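Local coordinates for pirin-like protein (Geobacillus kaustophilus, PDB 2P17) that is of unknown function but belongs to the pirin family of the cupin clan and binds one iron ion per subunit, at residues A[177-182]-A[228-233]; A[145-150]-A[170-175]; A[4-9]-A[201-206]. All coordinates share one frame; numbering follows the deposited sequence.

Contact 1: residues A[177-182]-A[228-233]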
ATOM      1  N   GLY A 177      -6.760 -11.165 -19.771  1.00 14.58           N
ATOM      2  CA  GLY A 177      -7.323 -12.512 -19.810  1.00 14.17           C
ATOM      3  C   GLY A 177      -6.881 -13.444 -18.697  1.00 14.42           C
ATOM      4  O   GLY A 177      -7.488 -14.487 -18.477  1.00 15.21           O
ATOM      5  N   THR A 178      -5.803 -13.080 -18.000  1.00 13.80           N
ATOM      6  CA  THR A 178      -5.309 -13.894 -16.889  1.00 13.67           C
ATOM      7  C   THR A 178      -6.041 -13.590 -15.575  1.00 13.54           C
ATOM      8  O   THR A 178      -6.320 -12.439 -15.253  1.00 12.89           O
ATOM      9  CB  THR A 178      -3.782 -13.709 -16.714  1.00 13.46           C
ATOM     10  OG1 THR A 178      -3.115 -14.243 -17.864  1.00 15.63           O
ATOM     11  CG2 THR A 178      -3.253 -14.443 -15.465  1.00 13.50           C
ATOM     12  N   THR A 179      -6.344 -14.660 -14.847  1.00 13.26           N
ATOM     13  CA  THR A 179      -6.944 -14.592 -13.520  1.00 13.96           C
ATOM     14  C   THR A 179      -5.888 -14.950 -12.480  1.00 14.08           C
ATOM     15  O   THR A 179      -5.146 -15.926 -12.645  1.00 15.43           O
ATOM     16  CB  THR A 179      -8.172 -15.532 -13.402  1.00 14.59           C
ATOM     17  OG1 THR A 179      -9.164 -15.127 -14.356  1.00 15.23           O
ATOM     18  CG2 THR A 179      -8.783 -15.461 -12.004  1.00 15.82           C
ATOM     19  N   VAL A 180      -5.834 -14.141 -11.421  1.00 13.47           N
ATOM     20  CA  VAL A 180      -4.900 -14.301 -10.301  1.00 13.93           C
ATOM     21  C   VAL A 180      -5.719 -14.353  -9.026  1.00 12.80           C
ATOM     22  O   VAL A 180      -6.748 -13.683  -8.920  1.00 12.49           O
ATOM     23  CB  VAL A 180      -3.922 -13.086 -10.199  1.00 14.35           C
ATOM     24  CG1 VAL A 180      -2.998 -13.207  -8.994  1.00 17.09           C
ATOM     25  CG2 VAL A 180      -3.091 -12.951 -11.450  1.00 17.10           C
ATOM     26  N   VAL A 181      -5.253 -15.134  -8.056  1.00 11.90           N
ATOM     27  CA  VAL A 181      -5.916 -15.228  -6.761  1.00 11.97           C
ATOM     28  C   VAL A 181      -4.967 -14.783  -5.653  1.00 11.47           C
ATOM     29  O   VAL A 181      -3.810 -15.238  -5.595  1.00 11.74           O
ATOM     30  CB  VAL A 181      -6.349 -16.686  -6.468  1.00 12.22           C
ATOM     31  CG1 VAL A 181      -6.980 -16.797  -5.105  1.00 13.59           C
ATOM     32  CG2 VAL A 181      -7.323 -17.180  -7.530  1.00 13.42           C
ATOM     33  N   GLN A 182      -5.452 -13.898  -4.784  1.00 10.41           N
ATOM     34  CA  GLN A 182      -4.749 -13.556  -3.545  1.00 10.24           C
ATOM     35  C   GLN A 182      -5.495 -14.125  -2.329  1.00 10.49           C
ATOM     36  O   GLN A 182      -6.688 -13.857  -2.150  1.00 11.13           O
ATOM     37  CB  GLN A 182      -4.617 -12.042  -3.416  1.00 10.23           C
ATOM     38  CG  GLN A 182      -4.017 -11.598  -2.086  1.00  9.92           C
ATOM     39  CD  GLN A 182      -2.555 -11.965  -1.926  1.00  9.24           C
ATOM     40  OE1 GLN A 182      -1.782 -11.886  -2.878  1.00  9.90           O
ATOM     41  NE2 GLN A 182      -2.167 -12.358  -0.720  1.00  8.45           N
ATOM     42  N   ASN A 228     -10.306 -12.859  -6.107  1.00 12.43           N
ATOM     43  CA  ASN A 228     -10.065 -13.126  -7.517  1.00 13.24           C
ATOM     44  C   ASN A 228      -9.874 -11.834  -8.306  1.00 12.49           C
ATOM     45  O   ASN A 228     -10.593 -10.859  -8.098  1.00 12.20           O
ATOM     46  CB  ASN A 228     -11.230 -13.932  -8.117  1.00 13.84           C
ATOM     47  CG  ASN A 228     -11.360 -15.322  -7.521  0.90 16.49           C
ATOM     48  OD1 ASN A 228     -10.416 -15.857  -6.939  1.00 19.81           O
ATOM     49  ND2 ASN A 228     -12.538 -15.914  -7.666  0.20 15.50           N
ATOM     50  N   VAL A 229      -8.885 -11.841  -9.193  1.00 12.11           N
ATOM     51  CA  VAL A 229      -8.564 -10.704 -10.044  1.00 12.03           C
ATOM     52  C   VAL A 229      -8.425 -11.202 -11.478  1.00 11.78           C
ATOM     53  O   VAL A 229      -7.630 -12.105 -11.734  1.00 12.14           O
ATOM     54  CB  VAL A 229      -7.197 -10.075  -9.639  1.00 11.90           C
ATOM     55  CG1 VAL A 229      -6.760  -9.011 -10.641  1.00 13.18           C
ATOM     56  CG2 VAL A 229      -7.274  -9.476  -8.234  1.00 12.86           C
ATOM     57  N   THR A 230      -9.196 -10.628 -12.404  1.00 11.87           N
ATOM     58  CA  THR A 230      -9.047 -10.961 -13.833  1.00 11.84           C
ATOM     59  C   THR A 230      -8.747  -9.695 -14.625  1.00 11.59           C
ATOM     60  O   THR A 230      -9.539  -8.762 -14.605  1.00 11.82           O
ATOM     61  CB  THR A 230     -10.314 -11.643 -14.406  1.00 12.25           C
ATOM     62  OG1 THR A 230     -10.620 -12.809 -13.629  1.00 13.80           O
ATOM     63  CG2 THR A 230     -10.092 -12.046 -15.857  1.00 13.13           C
ATOM     64  N   ALA A 231      -7.606  -9.665 -15.321  1.00 11.43           N
ATOM     65  CA  ALA A 231      -7.255  -8.481 -16.130  1.00 11.56           C
ATOM     66  C   ALA A 231      -8.088  -8.434 -17.399  1.00 12.45           C
ATOM     67  O   ALA A 231      -8.289  -9.457 -18.050  1.00 12.43           O
ATOM     68  CB  ALA A 231      -5.775  -8.473 -16.487  1.00 11.37           C
ATOM     69  N   ARG A 232      -8.567  -7.243 -17.738  1.00 12.68           N
ATOM     70  CA  ARG A 232      -9.143  -7.019 -19.061  1.00 14.59           C
ATOM     71  C   ARG A 232      -8.164  -6.268 -19.961  1.00 15.28           C
ATOM     72  O   ARG A 232      -7.900  -6.708 -21.078  1.00 17.19           O
ATOM     73  CB  ARG A 232     -10.514  -6.361 -18.950  1.00 14.96           C
ATOM     74  CG  ARG A 232     -11.567  -7.303 -18.329  1.00 17.59           C
ATOM     75  CD  ARG A 232     -11.715  -8.619 -19.119  1.00 20.34           C
ATOM     76  NE  ARG A 232     -12.372  -9.671 -18.343  1.00 23.67           N
ATOM     77  CZ  ARG A 232     -12.496 -10.933 -18.744  0.90 23.84           C
ATOM     78  NH1 ARG A 232     -13.110 -11.817 -17.968  1.00 24.98           N
ATOM     79  N   GLU A 233      -7.630  -5.151 -19.477  1.00 15.57           N
ATOM     80  CA  GLU A 233      -6.438  -4.552 -20.071  1.00 15.72           C
ATOM     81  C   GLU A 233      -5.205  -4.982 -19.257  1.00 15.69           C
ATOM     82  O   GLU A 233      -5.350  -5.579 -18.178  1.00 16.91           O
ATOM     83  CB  GLU A 233      -6.537  -3.032 -20.092  1.00 16.40           C
ATOM     84  CG  GLU A 233      -7.716  -2.451 -20.838  1.00 17.04           C
ATOM     85  CD  GLU A 233      -7.809  -0.956 -20.612  1.00 20.94           C
ATOM     86  OE1 GLU A 233      -8.224  -0.536 -19.509  1.00 19.77           O
ATOM     87  OE2 GLU A 233      -7.431  -0.201 -21.533  1.00 21.82           O
TER
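Strands 179-182 and 228-231 run antiparallel, their axes at 155° to each other. T179 faces T230 in a non-hydrogen-bonded pair. T179 CB lies 3.7 Å from T230 OG1 and nearly as close to V229 O. T179 CG2 is anti to the backbone N (chi1 -61° for OG1) and rests 3.6 Å from V229 O. T179 OG1 stands beside its own backbone N and meets T230 OG1 at 2.8 Å, a hydrogen bond in which either hydroxyl may donate. The two side chains cross obliquely. V181 CG2 touches N228 OD1 on the same face. The opposite face holds V180 and V229, both buried. V180 N gives a nearly straight backbone bond of 2.7 Å to V229 O, and V229 N returns a more bent one to V180 O. Ahead of strand 179-182 the pairing continues: A231 N binds T178 O, and G177 N reaches A231 O from above the carbonyl plane. G177 has phi 91°, a backbone that calls for glycine. A mixed outer face of T179, T230, N228 and V181, backed by buried V180 and V229, fits a strand pair in the wall of a cupin beta-barrel, here the C-terminal cupin domain.

Contact 2: residues A[145-150]-A[170-175]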
ATOM      1  N   ALA A 145       1.176 -13.568 -15.176  1.00 14.24           N
ATOM      2  CA  ALA A 145       1.145 -12.655 -14.023  1.00 13.71           C
ATOM      3  C   ALA A 145       2.355 -12.760 -13.113  1.00 13.35           C
ATOM      4  O   ALA A 145       2.944 -13.830 -12.948  1.00 14.27           O
ATOM      5  CB  ALA A 145      -0.130 -12.859 -13.201  1.00 13.96           C
ATOM      6  N   THR A 146       2.698 -11.639 -12.497  1.00 12.60           N
ATOM      7  CA  THR A 146       3.671 -11.645 -11.416  1.00 12.40           C
ATOM      8  C   THR A 146       3.037 -10.967 -10.223  1.00 11.82           C
ATOM      9  O   THR A 146       2.317  -9.976 -10.364  1.00 11.47           O
ATOM     10  CB  THR A 146       4.989 -10.953 -11.768  1.00 13.10           C
ATOM     11  OG1 THR A 146       4.736  -9.631 -12.226  1.00 15.20           O
ATOM     12  CG2 THR A 146       5.738 -11.707 -12.855  1.00 14.93           C
ATOM     13  N   ILE A 147       3.257 -11.554  -9.056  1.00 11.42           N
ATOM     14  CA  ILE A 147       2.780 -10.995  -7.800  1.00 10.90           C
ATOM     15  C   ILE A 147       4.017 -10.801  -6.934  1.00 10.56           C
ATOM     16  O   ILE A 147       4.611 -11.779  -6.465  1.00 11.21           O
ATOM     17  CB  ILE A 147       1.757 -11.915  -7.099  1.00 10.85           C
ATOM     18  CG1 ILE A 147       0.567 -12.194  -8.031  1.00 11.45           C
ATOM     19  CG2 ILE A 147       1.286 -11.284  -5.785  1.00 10.74           C
ATOM     20  CD1 ILE A 147       0.689 -13.519  -8.770  1.00 14.26           C
ATOM     21  N   ARG A 148       4.413  -9.540  -6.758  1.00 10.09           N
ATOM     22  CA  ARG A 148       5.612  -9.180  -6.004  1.00  9.71           C
ATOM     23  C   ARG A 148       5.187  -8.855  -4.584  1.00  9.70           C
ATOM     24  O   ARG A 148       4.290  -8.056  -4.363  1.00 10.05           O
ATOM     25  CB  ARG A 148       6.293  -7.976  -6.650  1.00  9.91           C
ATOM     26  CG  ARG A 148       7.630  -7.613  -6.051  1.00 11.21           C
ATOM     27  CD  ARG A 148       8.305  -6.551  -6.895  1.00 12.83           C
ATOM     28  NE  ARG A 148       8.733  -7.078  -8.194  1.00 14.35           N
ATOM     29  CZ  ARG A 148       8.134  -6.857  -9.368  0.90 19.03           C
ATOM     30  NH1 ARG A 148       7.021  -6.108  -9.488  1.00 20.93           N
ATOM     31  NH2 ARG A 148       8.662  -7.418 -10.448  1.00 22.63           N
ATOM     32  N   VAL A 149       5.821  -9.506  -3.619  1.00  8.79           N
ATOM     33  CA  VAL A 149       5.394  -9.405  -2.234  1.00  8.49           C
ATOM     34  C   VAL A 149       6.305  -8.427  -1.492  1.00  8.28           C
ATOM     35  O   VAL A 149       7.476  -8.716  -1.262  1.00  8.58           O
ATOM     36  CB  VAL A 149       5.388 -10.785  -1.529  1.00  8.36           C
ATOM     37  CG1 VAL A 149       4.751 -10.675  -0.148  1.00  9.65           C
ATOM     38  CG2 VAL A 149       4.651 -11.818  -2.386  1.00  9.31           C
ATOM     39  N   PHE A 150       5.753  -7.279  -1.101  1.00  7.36           N
ATOM     40  CA  PHE A 150       6.494  -6.273  -0.339  1.00  7.88           C
ATOM     41  C   PHE A 150       6.367  -6.458   1.161  1.00  7.81           C
ATOM     42  O   PHE A 150       7.245  -6.042   1.919  1.00  8.60           O
ATOM     43  CB  PHE A 150       6.062  -4.862  -0.736  1.00  7.90           C
ATOM     44  CG  PHE A 150       6.638  -4.417  -2.046  1.00  7.56           C
ATOM     45  CD1 PHE A 150       7.919  -3.893  -2.092  1.00  8.55           C
ATOM     46  CD2 PHE A 150       5.914  -4.542  -3.233  1.00  8.49           C
ATOM     47  CE1 PHE A 150       8.479  -3.474  -3.287  1.00  8.81           C
ATOM     48  CE2 PHE A 150       6.473  -4.121  -4.452  1.00  7.36           C
ATOM     49  CZ  PHE A 150       7.758  -3.598  -4.473  1.00  7.73           C
ATOM     50  N   VAL A 170       1.081  -6.433  -1.787  1.00  7.82           N
ATOM     51  CA  VAL A 170       1.544  -7.080  -2.995  1.00  8.62           C
ATOM     52  C   VAL A 170       1.303  -6.215  -4.216  1.00  8.72           C
ATOM     53  O   VAL A 170       0.312  -5.480  -4.293  1.00  8.70           O
ATOM     54  CB  VAL A 170       0.889  -8.473  -3.222  1.00  9.39           C
ATOM     55  CG1 VAL A 170       1.200  -9.452  -2.068  1.00  8.96           C
ATOM     56  CG2 VAL A 170      -0.610  -8.370  -3.457  1.00  9.74           C
ATOM     57  N   GLU A 171       2.230  -6.287  -5.156  1.00  8.55           N
ATOM     58  CA  GLU A 171       2.064  -5.644  -6.447  1.00  8.96           C
ATOM     59  C   GLU A 171       1.772  -6.702  -7.505  1.00  9.24           C
ATOM     60  O   GLU A 171       2.551  -7.644  -7.675  1.00  9.74           O
ATOM     61  CB  GLU A 171       3.321  -4.864  -6.798  1.00  9.26           C
ATOM     62  CG  GLU A 171       3.242  -4.130  -8.129  1.00 10.83           C
ATOM     63  CD  GLU A 171       4.541  -3.462  -8.462  1.00 13.63           C
ATOM     64  OE1 GLU A 171       5.584  -4.005  -8.051  1.00 14.13           O
ATOM     65  OE2 GLU A 171       4.514  -2.420  -9.144  1.00 15.69           O
HETATM   66  N   MSE A 172       0.657  -6.539  -8.210  1.00  9.59           N
HETATM   67  CA  MSE A 172       0.283  -7.472  -9.267  1.00 10.71           C
HETATM   68  C   MSE A 172       0.416  -6.824 -10.618  1.00 11.25           C
HETATM   69  O   MSE A 172      -0.049  -5.699 -10.817  1.00 11.47           O
HETATM   70  CB  MSE A 172      -1.155  -7.940  -9.103  1.00 10.59           C
HETATM   71  CG  MSE A 172      -1.442  -8.585  -7.794  1.00 11.23           C
HETATM   72 SE   MSE A 172      -3.204  -9.354  -7.899  0.50 12.21          SE
HETATM   73  CE  MSE A 172      -3.488  -9.460  -6.100  1.00 12.84           C
ATOM     74  N   ILE A 173       1.065  -7.536 -11.531  1.00 10.86           N
ATOM     75  CA  ILE A 173       1.108  -7.166 -12.939  1.00 11.98           C
ATOM     76  C   ILE A 173       0.501  -8.351 -13.681  1.00 11.23           C
ATOM     77  O   ILE A 173       1.035  -9.467 -13.632  1.00 12.22           O
ATOM     78  CB  ILE A 173       2.528  -6.890 -13.435  1.00 12.32           C
ATOM     79  CG1 ILE A 173       3.181  -5.757 -12.617  1.00 12.72           C
ATOM     80  CG2 ILE A 173       2.485  -6.517 -14.916  1.00 13.58           C
ATOM     81  CD1 ILE A 173       4.669  -5.506 -12.943  1.00 14.63           C
ATOM     82  N   VAL A 174      -0.626  -8.104 -14.340  1.00 10.73           N
ATOM     83  CA  VAL A 174      -1.449  -9.188 -14.867  1.00 11.28           C
ATOM     84  C   VAL A 174      -1.741  -8.936 -16.339  1.00 11.42           C
ATOM     85  O   VAL A 174      -2.196  -7.857 -16.705  1.00 11.85           O
ATOM     86  CB  VAL A 174      -2.776  -9.301 -14.079  1.00 11.30           C
ATOM     87  CG1 VAL A 174      -3.530 -10.557 -14.484  1.00 11.80           C
ATOM     88  CG2 VAL A 174      -2.517  -9.336 -12.557  1.00 11.97           C
ATOM     89  N   GLU A 175      -1.486  -9.942 -17.171  1.00 12.10           N
ATOM     90  CA  GLU A 175      -1.751  -9.839 -18.607  1.00 13.51           C
ATOM     91  C   GLU A 175      -3.245  -9.988 -18.882  1.00 13.73           C
ATOM     92  O   GLU A 175      -3.948 -10.695 -18.151  1.00 13.70           O
ATOM     93  CB  GLU A 175      -0.932 -10.882 -19.389  1.00 14.14           C
ATOM     94  CG  GLU A 175       0.591 -10.856 -19.133  1.00 17.52           C
ATOM     95  CD  GLU A 175       1.251  -9.520 -19.450  1.00 23.42           C
ATOM     96  OE1 GLU A 175       1.070  -9.019 -20.579  1.00 25.55           O
ATOM     97  OE2 GLU A 175       1.965  -8.974 -18.572  1.00 25.15           O
TER
HETATM   98  O   HOH W   1       4.535  -7.815  -9.913  1.00 20.60           O
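The first shell is the salt bridge between R148 and E171, side by side on one face of the sheet. R148 NH1 donates to E171 OE1 at 2.9 Å (N-H...O 142°). OE1 is close to the guanidinium plane, but NH1 meets it from above the carboxylate plane; the two planes are 73° apart. The edge of the F150 ring comes to the same oxygen, F150 CE2 lying 3.7 Å from E171 OE1. The R148 chain leaves anti to the backbone N and bends at chi3 (-69°), carrying NH1 to the glutamate. An alanine here would remove the guanidinium and would probably leave E171 OE1 without its salt bridge within this strand pair. Further out, E171 OE2 is held by Y65 OH and R236 NH2, so the buried carboxylate is gripped at both oxygens and is probably ionised. R148 N binds E171 O at 2.8 Å and E171 N binds R148 O. T146 and I173 exchange a similar pair. A water joins E171 O, 3.0 Å away, to T146 OG1. On the other face I147 CG2 packs 3.8 Å from V170 CB, and its CG1 meets M172 CG. Regular antiparallel pairing with an apolar inner face is typical of the cupin beta-barrel.

Contact 3: residues A[4-9]-A[201-206]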
ATOM      1  N   GLN A   4     -14.933 -16.540  -0.981  1.00 14.95           N
ATOM      2  CA  GLN A   4     -14.594 -15.501  -1.956  1.00 14.99           C
ATOM      3  C   GLN A   4     -14.971 -14.114  -1.463  1.00 14.20           C
ATOM      4  O   GLN A   4     -16.146 -13.837  -1.178  1.00 14.95           O
ATOM      5  CB  GLN A   4     -15.301 -15.764  -3.292  1.00 15.81           C
ATOM      6  CG  GLN A   4     -14.878 -17.054  -3.970  1.00 18.94           C
ATOM      7  CD  GLN A   4     -13.391 -17.096  -4.248  1.00 21.43           C
ATOM      8  OE1 GLN A   4     -12.836 -16.184  -4.872  1.00 23.72           O
ATOM      9  NE2 GLN A   4     -12.729 -18.146  -3.775  1.00 21.29           N
ATOM     10  N   ARG A   5     -13.981 -13.230  -1.378  1.00 12.76           N
ATOM     11  CA  ARG A   5     -14.259 -11.842  -1.048  1.00 12.47           C
ATOM     12  C   ARG A   5     -14.981 -11.114  -2.180  1.00 11.84           C
ATOM     13  O   ARG A   5     -14.800 -11.444  -3.363  1.00 12.38           O
ATOM     14  CB  ARG A   5     -12.971 -11.115  -0.678  1.00 12.16           C
ATOM     15  CG  ARG A   5     -12.351 -11.650   0.614  1.00 11.48           C
ATOM     16  CD  ARG A   5     -11.818 -10.524   1.478  1.00  9.98           C
ATOM     17  NE  ARG A   5     -11.010 -11.017   2.596  1.00  9.55           N
ATOM     18  CZ  ARG A   5     -10.649 -10.263   3.637  1.00  9.26           C
ATOM     19  NH1 ARG A   5     -11.025  -8.987   3.722  1.00  9.40           N
ATOM     20  NH2 ARG A   5      -9.893 -10.765   4.600  1.00  9.15           N
ATOM     21  N   ARG A   6     -15.771 -10.119  -1.785  1.00 12.11           N
ATOM     22  CA  ARG A   6     -16.508  -9.240  -2.681  1.00 13.05           C
ATOM     23  C   ARG A   6     -15.880  -7.854  -2.607  1.00 12.11           C
ATOM     24  O   ARG A   6     -15.171  -7.531  -1.641  1.00 11.68           O
ATOM     25  CB  ARG A   6     -17.981  -9.154  -2.241  1.00 14.44           C
ATOM     26  CG  ARG A   6     -18.811 -10.390  -2.536  1.00 19.07           C
ATOM     27  CD  ARG A   6     -20.110 -10.375  -1.748  1.00 23.74           C
ATOM     28  NE  ARG A   6     -19.897 -10.772  -0.358  1.00 26.84           N
ATOM     29  CZ  ARG A   6     -19.900  -9.942   0.682  1.00 27.76           C
ATOM     30  NH1 ARG A   6     -20.125  -8.648   0.510  1.00 29.72           N
ATOM     31  NH2 ARG A   6     -19.686 -10.417   1.903  1.00 28.55           N
ATOM     32  N   ILE A   7     -16.140  -7.036  -3.620  1.00 12.47           N
ATOM     33  CA  ILE A   7     -15.809  -5.626  -3.584  1.00 12.46           C
ATOM     34  C   ILE A   7     -16.995  -4.864  -3.004  1.00 13.05           C
ATOM     35  O   ILE A   7     -18.079  -4.815  -3.608  1.00 13.82           O
ATOM     36  CB  ILE A   7     -15.423  -5.080  -4.985  1.00 12.00           C
ATOM     37  CG1 ILE A   7     -14.223  -5.858  -5.566  1.00 12.31           C
ATOM     38  CG2 ILE A   7     -15.158  -3.562  -4.911  1.00 12.21           C
ATOM     39  CD1 ILE A   7     -13.018  -5.994  -4.613  1.00 11.99           C
ATOM     40  N   ARG A   8     -16.797  -4.293  -1.822  1.00 12.69           N
ATOM     41  CA  ARG A   8     -17.895  -3.634  -1.112  1.00 12.90           C
ATOM     42  C   ARG A   8     -18.054  -2.162  -1.482  1.00 12.60           C
ATOM     43  O   ARG A   8     -19.109  -1.567  -1.227  1.00 13.26           O
ATOM     44  CB  ARG A   8     -17.755  -3.799   0.397  1.00 13.10           C
ATOM     45  CG  ARG A   8     -16.510  -3.166   0.979  1.00 13.09           C
ATOM     46  CD  ARG A   8     -16.445  -3.287   2.502  1.00 14.31           C
ATOM     47  NE  ARG A   8     -15.243  -2.620   2.977  1.00 15.39           N
ATOM     48  CZ  ARG A   8     -15.167  -1.325   3.266  1.00 15.91           C
ATOM     49  NH1 ARG A   8     -16.253  -0.564   3.178  1.00 16.19           N
ATOM     50  NH2 ARG A   8     -14.017  -0.792   3.656  1.00 14.24           N
ATOM     51  N   ARG A   9     -17.022  -1.578  -2.088  1.00 12.12           N
ATOM     52  CA  ARG A   9     -17.066  -0.177  -2.485  1.00 12.34           C
ATOM     53  C   ARG A   9     -15.985   0.129  -3.504  1.00 11.90           C
ATOM     54  O   ARG A   9     -14.882  -0.417  -3.422  1.00 11.72           O
ATOM     55  CB  ARG A   9     -16.895   0.722  -1.258  1.00 12.79           C
ATOM     56  CG  ARG A   9     -16.969   2.207  -1.558  1.00 13.44           C
ATOM     57  CD  ARG A   9     -17.274   3.029  -0.320  1.00 14.60           C
ATOM     58  NE  ARG A   9     -16.228   2.929   0.696  1.00 16.02           N
ATOM     59  CZ  ARG A   9     -15.095   3.626   0.695  1.00 16.38           C
ATOM     60  NH1 ARG A   9     -14.804   4.479  -0.285  1.00 16.38           N
ATOM     61  NH2 ARG A   9     -14.231   3.466   1.688  1.00 15.38           N
ATOM     62  N   PHE A 201     -13.156  -7.978 -10.501  1.00 10.82           N
ATOM     63  CA  PHE A 201     -12.620  -8.266  -9.173  1.00 11.36           C
ATOM     64  C   PHE A 201     -13.647  -8.896  -8.268  1.00 11.84           C
ATOM     65  O   PHE A 201     -14.797  -8.475  -8.243  1.00 11.62           O
ATOM     66  CB  PHE A 201     -12.131  -6.966  -8.519  1.00 11.68           C
ATOM     67  CG  PHE A 201     -11.013  -6.306  -9.255  1.00 10.57           C
ATOM     68  CD1 PHE A 201      -9.689  -6.608  -8.940  1.00 10.85           C
ATOM     69  CD2 PHE A 201     -11.269  -5.400 -10.279  1.00  9.37           C
ATOM     70  CE1 PHE A 201      -8.653  -5.997  -9.621  1.00 11.84           C
ATOM     71  CE2 PHE A 201     -10.235  -4.805 -10.974  1.00 10.57           C
ATOM     72  CZ  PHE A 201      -8.926  -5.097 -10.644  1.00 10.92           C
ATOM     73  N   GLY A 202     -13.209  -9.884  -7.497  1.00 12.16           N
ATOM     74  CA  GLY A 202     -14.033 -10.455  -6.437  1.00 13.34           C
ATOM     75  C   GLY A 202     -15.094 -11.405  -6.927  1.00 14.08           C
ATOM     76  O   GLY A 202     -15.170 -11.723  -8.114  1.00 14.42           O
ATOM     77  N   ALA A 203     -15.932 -11.847  -5.990  1.00 14.99           N
ATOM     78  CA  ALA A 203     -16.958 -12.844  -6.273  1.00 16.06           C
ATOM     79  C   ALA A 203     -17.956 -12.430  -7.352  1.00 17.05           C
ATOM     80  O   ALA A 203     -18.452 -13.283  -8.103  1.00 17.46           O
ATOM     81  CB  ALA A 203     -17.690 -13.207  -5.003  1.00 16.14           C
ATOM     82  N   ASP A 204     -18.231 -11.132  -7.437  1.00 17.09           N
ATOM     83  CA  ASP A 204     -19.249 -10.606  -8.344  1.00 18.00           C
ATOM     84  C   ASP A 204     -18.662  -9.953  -9.598  1.00 17.42           C
ATOM     85  O   ASP A 204     -19.393  -9.315 -10.364  1.00 17.98           O
ATOM     86  CB  ASP A 204     -20.141  -9.601  -7.609  1.00 18.46           C
ATOM     87  CG  ASP A 204     -20.855 -10.207  -6.419  0.80 19.87           C
ATOM     88  OD1 ASP A 204     -21.508 -11.259  -6.587  0.60 20.95           O
ATOM     89  OD2 ASP A 204     -20.763  -9.628  -5.312  0.60 21.22           O
ATOM     90  N   ASN A 205     -17.352 -10.093  -9.799  1.00 16.50           N
ATOM     91  CA  ASN A 205     -16.688  -9.552 -10.991  1.00 16.04           C
ATOM     92  C   ASN A 205     -16.957  -8.057 -11.192  1.00 15.36           C
ATOM     93  O   ASN A 205     -17.341  -7.604 -12.279  1.00 15.45           O
ATOM     94  CB  ASN A 205     -17.054 -10.366 -12.244  1.00 16.35           C
ATOM     95  CG  ASN A 205     -16.615 -11.812 -12.148  1.00 18.48           C
ATOM     96  OD1 ASN A 205     -15.460 -12.097 -11.868  1.00 21.69           O
ATOM     97  ND2 ASN A 205     -17.535 -12.729 -12.401  1.00 22.38           N
ATOM     98  N   ILE A 206     -16.744  -7.297 -10.122  1.00 14.36           N
ATOM     99  CA  ILE A 206     -16.919  -5.851 -10.137  1.00 14.01           C
ATOM    100  C   ILE A 206     -15.787  -5.205 -10.933  1.00 13.59           C
ATOM    101  O   ILE A 206     -14.616  -5.565 -10.777  1.00 13.21           O
ATOM    102  CB  ILE A 206     -16.950  -5.298  -8.685  1.00 14.05           C
ATOM    103  CG1 ILE A 206     -18.166  -5.832  -7.920  1.00 13.96           C
ATOM    104  CG2 ILE A 206     -16.893  -3.771  -8.638  1.00 15.16           C
ATOM    105  CD1 ILE A 206     -19.545  -5.532  -8.552  1.00 15.82           C
TER
HETATM  106  O   HOH W   2     -16.868  -8.667  -6.168  1.00 13.42           O
HETATM  107  O   HOH W   3     -19.052  -7.474  -5.035  1.00 25.16           O
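F201 opens the second segment at the end of strand 198-201. Its CB lies 3.8 Å from I7 CG1, the two side chains crossing obliquely, while its ring packs on L192, I194 and L237. F201 O accepts from a water that also takes the N-H groups of I7 and D204. G202 follows with phi 78°. A CB here would press against R5 O, so the fit favours glycine. It starts a type I turn to N205, closed by N205 N to G202 O. A203 N then gives the direct hydrogen bond between the segments, 2.9 Å to R5 O and in the carbonyl plane. A203 CB also rests 3.9 Å from Q4 CB. D204 lies alongside R6, with OD2 3.5 Å from R6 CG. The charged ends do not meet: R6 NE is 5.2 Å from D204 OD2. A second water donates to D204 OD2 at 2.8 Å and to I7 O. I206 ends the walk, its CB 4.0 Å from I7 CB, and I206 N binds F201 O across the turn. The joint therefore sets the apolar side chains of I7, F201 and I206 beside water-bridged backbone. One direct backbone bond and two waters carry the polar contact, and the R6 and D204 charges would probably attract only weakly.

Contact 2 is the most buried of the three, while contacts 1 and 3 lie further out, the centre of each about 19 Å from the centre of the chain, and are partly exposed. Contacts 1 and 2 meet where V180 CG2 packs 3.4 Å from A145 CB, so their apolar faces share one interior. Strands 167-174 and 179-185 also follow each other in the chain. Contact 3 joins contact 1 through strand 224-231, where N228 O lies 2.9 Å from G202 N, a probable hydrogen bond. Contacts 2 and 3 do not touch. The chemistry follows place: a buried salt bridge in contact 2, paired hydroxyls in contact 1, and water bridges at the turn of contact 3.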